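Local coordinates for beta-lactamase-related domain-containing protein (Bacteroides dorei DSM 17855, PDB 5TGF) that is a putative serine beta-lactamase-like hydrolase, its substrate not established, and has a calcium-binding site, at residues 70-74 with 75-79; 227-231 with 232-236. All blocks are in the same frame, centred on the assembly; numbering follows the deposited sequence.

Contact 1 (70-74 with 75-79)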
loop_
_atom_site.group_PDB
_atom_site.type_symbol
_atom_site.label_atom_id
_atom_site.label_comp_id
_atom_site.label_asym_id
_atom_site.label_seq_id
_atom_site.Cartn_x
_atom_site.Cartn_y
_atom_site.Cartn_z
ATOM N N ALA A 70 13.667 1.913 -3.918
ATOM C CA ALA A 70 14.944 2.539 -3.524
ATOM C C ALA A 70 16.146 1.577 -3.723
ATOM O O ALA A 70 17.265 1.996 -4.067
ATOM C CB ALA A 70 14.873 3.051 -2.103
ATOM N N VAL A 71 15.888 0.288 -3.589
ATOM C CA VAL A 71 16.884 -0.727 -3.875
ATOM C C VAL A 71 17.109 -0.851 -5.374
ATOM O O VAL A 71 18.259 -0.921 -5.841
ATOM C CB VAL A 71 16.477 -2.090 -3.242
ATOM C CG1 VAL A 71 17.420 -3.198 -3.659
ATOM C CG2 VAL A 71 16.422 -1.955 -1.732
ATOM N N VAL A 72 16.030 -0.847 -6.153
ATOM C CA VAL A 72 16.141 -0.862 -7.601
ATOM C C VAL A 72 16.975 0.331 -8.099
ATOM O O VAL A 72 17.746 0.186 -9.029
ATOM C CB VAL A 72 14.766 -0.881 -8.267
ATOM C CG1 VAL A 72 14.828 -0.478 -9.744
ATOM C CG2 VAL A 72 14.126 -2.256 -8.075
ATOM N N ASP A 73 16.789 1.481 -7.482
ATOM C CA ASP A 73 17.545 2.675 -7.836
ATOM C C ASP A 73 19.070 2.528 -7.586
ATOM O O ASP A 73 19.857 3.177 -8.262
ATOM C CB ASP A 73 16.999 3.896 -7.077
ATOM C CG ASP A 73 15.648 4.392 -7.623
ATOM O OD1 ASP A 73 15.187 3.901 -8.677
ATOM O OD2 ASP A 73 15.022 5.261 -6.977
ATOM N N ARG A 74 19.455 1.725 -6.602
ATOM C CA ARG A 74 20.851 1.634 -6.095
ATOM C C ARG A 74 21.636 0.370 -6.524
ATOM O O ARG A 74 22.807 0.237 -6.175
ATOM C CB ARG A 74 20.852 1.648 -4.567
ATOM C CG ARG A 74 20.602 2.993 -3.946
ATOM C CD ARG A 74 20.302 2.823 -2.466
ATOM N NE ARG A 74 20.195 4.101 -1.775
ATOM C CZ ARG A 74 19.183 4.938 -1.907
ATOM N NH1 ARG A 74 18.149 4.647 -2.691
ATOM N NH2 ARG A 74 19.192 6.071 -1.228
ATOM N N THR A 75 20.983 -0.589 -7.160
ATOM C CA THR A 75 21.589 -1.903 -7.430
ATOM C C THR A 75 21.219 -2.344 -8.841
ATOM O O THR A 75 20.517 -1.646 -9.550
ATOM C CB THR A 75 21.089 -2.969 -6.440
ATOM O OG1 THR A 75 19.679 -3.145 -6.614
ATOM C CG2 THR A 75 21.406 -2.600 -4.985
ATOM N N ASP A 76 21.699 -3.513 -9.254
ATOM C CA ASP A 76 21.296 -4.130 -10.515
ATOM C C ASP A 76 19.892 -4.777 -10.456
ATOM O O ASP A 76 19.401 -5.274 -11.459
ATOM C CB ASP A 76 22.338 -5.190 -10.905
ATOM C CG ASP A 76 22.105 -5.786 -12.295
ATOM O OD1 ASP A 76 22.050 -5.041 -13.293
ATOM O OD2 ASP A 76 22.000 -7.018 -12.394
ATOM N N LEU A 77 19.242 -4.756 -9.298
ATOM C CA LEU A 77 17.837 -5.222 -9.200
ATOM C C LEU A 77 16.951 -4.382 -10.096
ATOM O O LEU A 77 17.089 -3.151 -10.141
ATOM C CB LEU A 77 17.345 -5.130 -7.750
ATOM C CG LEU A 77 15.948 -5.718 -7.529
ATOM C CD1 LEU A 77 15.936 -7.237 -7.753
ATOM C CD2 LEU A 77 15.501 -5.383 -6.118
ATOM N N SER A 78 16.091 -5.044 -10.863
ATOM C CA SER A 78 15.233 -4.364 -11.820
ATOM C C SER A 78 13.814 -4.943 -11.782
ATOM O O SER A 78 13.623 -6.101 -11.465
ATOM C CB SER A 78 15.821 -4.477 -13.227
ATOM O OG SER A 78 14.805 -4.481 -14.228
ATOM N N TRP A 79 12.837 -4.131 -12.169
ATOM C CA TRP A 79 11.435 -4.536 -12.138
ATOM C C TRP A 79 11.155 -5.748 -13.010
ATOM O O TRP A 79 10.213 -6.506 -12.752
ATOM C CB TRP A 79 10.557 -3.383 -12.608
ATOM C CG TRP A 79 10.694 -2.151 -11.746
ATOM C CD1 TRP A 79 11.178 -0.948 -12.134
ATOM C CD2 TRP A 79 10.435 -2.045 -10.322
ATOM N NE1 TRP A 79 11.158 -0.068 -11.062
ATOM C CE2 TRP A 79 10.736 -0.731 -9.938
ATOM C CE3 TRP A 79 10.013 -2.946 -9.348
ATOM C CZ2 TRP A 79 10.555 -0.266 -8.632
ATOM C CZ3 TRP A 79 9.830 -2.495 -8.032
ATOM C CH2 TRP A 79 10.097 -1.151 -7.688
#

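Contact 2 (227-231 with 232-236)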
loop_
_atom_site.group_PDB
_atom_site.type_symbol
_atom_site.label_atom_id
_atom_site.label_comp_id
_atom_site.label_asym_id
_atom_site.label_seq_id
_atom_site.Cartn_x
_atom_site.Cartn_y
_atom_site.Cartn_z
ATOM N N GLU A 227 17.005 13.216 -3.391
ATOM C CA GLU A 227 16.271 12.310 -4.252
ATOM C C GLU A 227 16.055 10.990 -3.504
ATOM O O GLU A 227 16.942 10.151 -3.447
ATOM C CB GLU A 227 17.053 12.067 -5.543
ATOM C CG GLU A 227 16.227 11.426 -6.640
ATOM C CD GLU A 227 16.862 11.557 -8.024
ATOM O OE1 GLU A 227 17.736 10.723 -8.322
ATOM O OE2 GLU A 227 16.492 12.480 -8.804
ATOM N N ILE A 228 14.876 10.807 -2.936
ATOM C CA ILE A 228 14.607 9.598 -2.131
ATOM C C ILE A 228 14.279 8.429 -3.062
ATOM O O ILE A 228 14.772 7.314 -2.890
ATOM C CB ILE A 228 13.467 9.851 -1.118
ATOM C CG1 ILE A 228 13.785 11.071 -0.256
ATOM C CG2 ILE A 228 13.211 8.594 -0.281
ATOM C CD1 ILE A 228 15.078 10.942 0.508
ATOM N N LEU A 229 13.483 8.705 -4.079
ATOM C CA LEU A 229 13.285 7.801 -5.198
ATOM C C LEU A 229 13.530 8.571 -6.491
ATOM O O LEU A 229 13.217 9.755 -6.583
ATOM C CB LEU A 229 11.829 7.279 -5.189
ATOM C CG LEU A 229 11.494 6.303 -4.041
ATOM C CD1 LEU A 229 9.975 6.093 -4.018
ATOM C CD2 LEU A 229 12.270 4.992 -4.203
ATOM N N LYS A 230 14.009 7.878 -7.509
ATOM C CA LYS A 230 14.107 8.485 -8.831
ATOM C C LYS A 230 12.733 8.745 -9.445
ATOM O O LYS A 230 11.792 7.966 -9.235
ATOM C CB LYS A 230 14.908 7.587 -9.740
ATOM C CG LYS A 230 16.348 7.466 -9.331
ATOM C CD LYS A 230 17.160 7.026 -10.523
ATOM C CE LYS A 230 18.577 6.667 -10.104
ATOM N NZ LYS A 230 18.761 5.199 -10.197
ATOM N N PRO A 231 12.588 9.850 -10.190
ATOM C CA PRO A 231 11.296 10.167 -10.790
ATOM C C PRO A 231 10.736 9.035 -11.613
ATOM O O PRO A 231 9.522 8.755 -11.528
ATOM C CB PRO A 231 11.604 11.375 -11.690
ATOM C CG PRO A 231 12.823 11.989 -11.108
ATOM C CD PRO A 231 13.623 10.848 -10.551
ATOM N N GLU A 232 11.598 8.337 -12.361
ATOM C CA GLU A 232 11.137 7.212 -13.177
ATOM C C GLU A 232 10.583 6.052 -12.352
ATOM O O GLU A 232 9.711 5.319 -12.795
ATOM C CB GLU A 232 12.240 6.686 -14.106
ATOM C CG GLU A 232 13.535 6.320 -13.417
ATOM C CD GLU A 232 14.553 7.467 -13.416
ATOM O OE1 GLU A 232 14.144 8.665 -13.406
ATOM O OE2 GLU A 232 15.763 7.144 -13.380
ATOM N N THR A 233 11.136 5.871 -11.167
ATOM C CA THR A 233 10.719 4.796 -10.263
ATOM C C THR A 233 9.313 5.073 -9.731
ATOM O O THR A 233 8.459 4.194 -9.784
ATOM C CB THR A 233 11.733 4.668 -9.148
ATOM O OG1 THR A 233 13.005 4.340 -9.737
ATOM C CG2 THR A 233 11.298 3.601 -8.108
ATOM N N VAL A 234 9.073 6.308 -9.306
ATOM C CA VAL A 234 7.728 6.706 -8.885
ATOM C C VAL A 234 6.715 6.526 -10.027
ATOM O O VAL A 234 5.586 6.028 -9.800
ATOM C CB VAL A 234 7.683 8.140 -8.318
ATOM C CG1 VAL A 234 6.278 8.460 -7.845
ATOM C CG2 VAL A 234 8.674 8.307 -7.168
ATOM N N GLN A 235 7.096 6.918 -11.252
ATOM C CA GLN A 235 6.217 6.746 -12.401
ATOM C C GLN A 235 5.884 5.272 -12.671
ATOM O O GLN A 235 4.714 4.914 -12.897
ATOM C CB GLN A 235 6.788 7.410 -13.651
ATOM C CG GLN A 235 6.732 8.927 -13.596
ATOM C CD GLN A 235 5.314 9.452 -13.356
ATOM O OE1 GLN A 235 5.002 9.976 -12.277
ATOM N NE2 GLN A 235 4.434 9.261 -14.342
ATOM N N THR A 236 6.888 4.418 -12.569
ATOM C CA THR A 236 6.705 2.970 -12.770
ATOM C C THR A 236 5.798 2.381 -11.666
ATOM O O THR A 236 4.949 1.548 -11.962
ATOM C CB THR A 236 8.058 2.238 -12.802
ATOM O OG1 THR A 236 8.782 2.663 -13.982
ATOM C CG2 THR A 236 7.875 0.712 -12.851
#

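Contact 1 (70-74 with 75-79)
Thr-75 and Val-71 meet one helical turn apart, where helix 60-74 gives way to the loop that follows. From CB, which lies 3.5 Å from Val-71 O, the Thr-75 side chain divides. Its CG2 stays by the backbone of Arg-74, while OG1, set between the backbone N and the carbonyl carbon (chi1 63°), turns back to the helix and donates to Val-71 O over 2.7 Å. The hydroxyl approaches well above the carbonyl plane, and Arg-74 N donates to the same oxygen from the opposite face. OG1 also accepts from Leu-77 N at 3.2 Å, which makes an ST turn and links the last helical turn to the loop.

Beyond the turn, Val-72 carries the apolar side of the contact. Its CG2 sits 4.0 Å from the centroid of the Trp-79 six-membered ring, almost on the normal, a CH-pi contact over one face; CG1 lies over the same face of the indole, towards NE1 on the five-membered side. The Leu-77 side chain crosses that of Val-72 at about a right angle and puts CD2 3.8 Å from Val-71 CG1. On another side of the helix, Arg-74 runs back, and NH1 donates in the guanidinium plane to Ala-70 O.

Val-72, Thr-75 and Leu-77 belong to a calcium site, although this chain has no ion bound. Their carbonyl oxygens cluster, Val-72 O lying 3.4 Å from Thr-75 O and 3.6 Å from Leu-77 O, and are probably the ligands; a cation among them would probably offset their repulsion, and the hydroxyl-held turn would keep them close.

Contact 2 (227-231 with 232-236)
The backbone turns at Lys-230 into helix 231-238, and Lys-230 O takes a nearly straight bond from Val-234 N (3.2 Å, 165° at the hydrogen) and a weak, bent one from Thr-233 N. One residue on, Pro-231 O accepts from Gln-235 N at 3.1 Å. Side chains gather round this start. Glu-232 has CG between its backbone N and carbonyl carbon (chi1 54°), and a bend at chi2 carries the carboxylate back over the entering chain: OE2 lies 3.2 Å from Lys-230 CD, and OE1 is 3.6 Å from Pro-231 CD. The carboxylate thus rests against aliphatic carbons, while Lys-230 NZ stays 4.8 Å from OE2, not in contact, though the opposite charges would probably still attract weakly. Lys-230 occupies the N-cap, and Pro-231, whose lack of an N-H costs nothing there, fills the first helical position. The carboxylate of Asp-73 sits at this N-terminal end of the helix, where its charge would probably be favoured. Inside, Leu-229 CB meets Val-234 CG2 at 3.9 Å, the two side chains crossing at about a right angle, and Leu-229 also packs on Met-216 and Ile-217 of helix 207-218.

From the N terminus the chain runs down helix 60-74, and contact 1 closes the turn by which it leaves for the loop before helix 83-86. Contact 2 comes about 150 residues later, where the chain leaves strand 226-227 and starts helix 231-238. The two are local and in series, neither enclosing nor crossing the other, yet their centres lie 11 Å apart and they touch. Asp-73 spans the gap, OD1 lying 2.5 Å from Thr-233 OG1 and OD2 2.9 Å from Lys-230 N, both probable hydrogen bonds. Beside it Leu-229 CD2 packs against Ala-70 N. The end of one helix is thereby tied to the beginning of another.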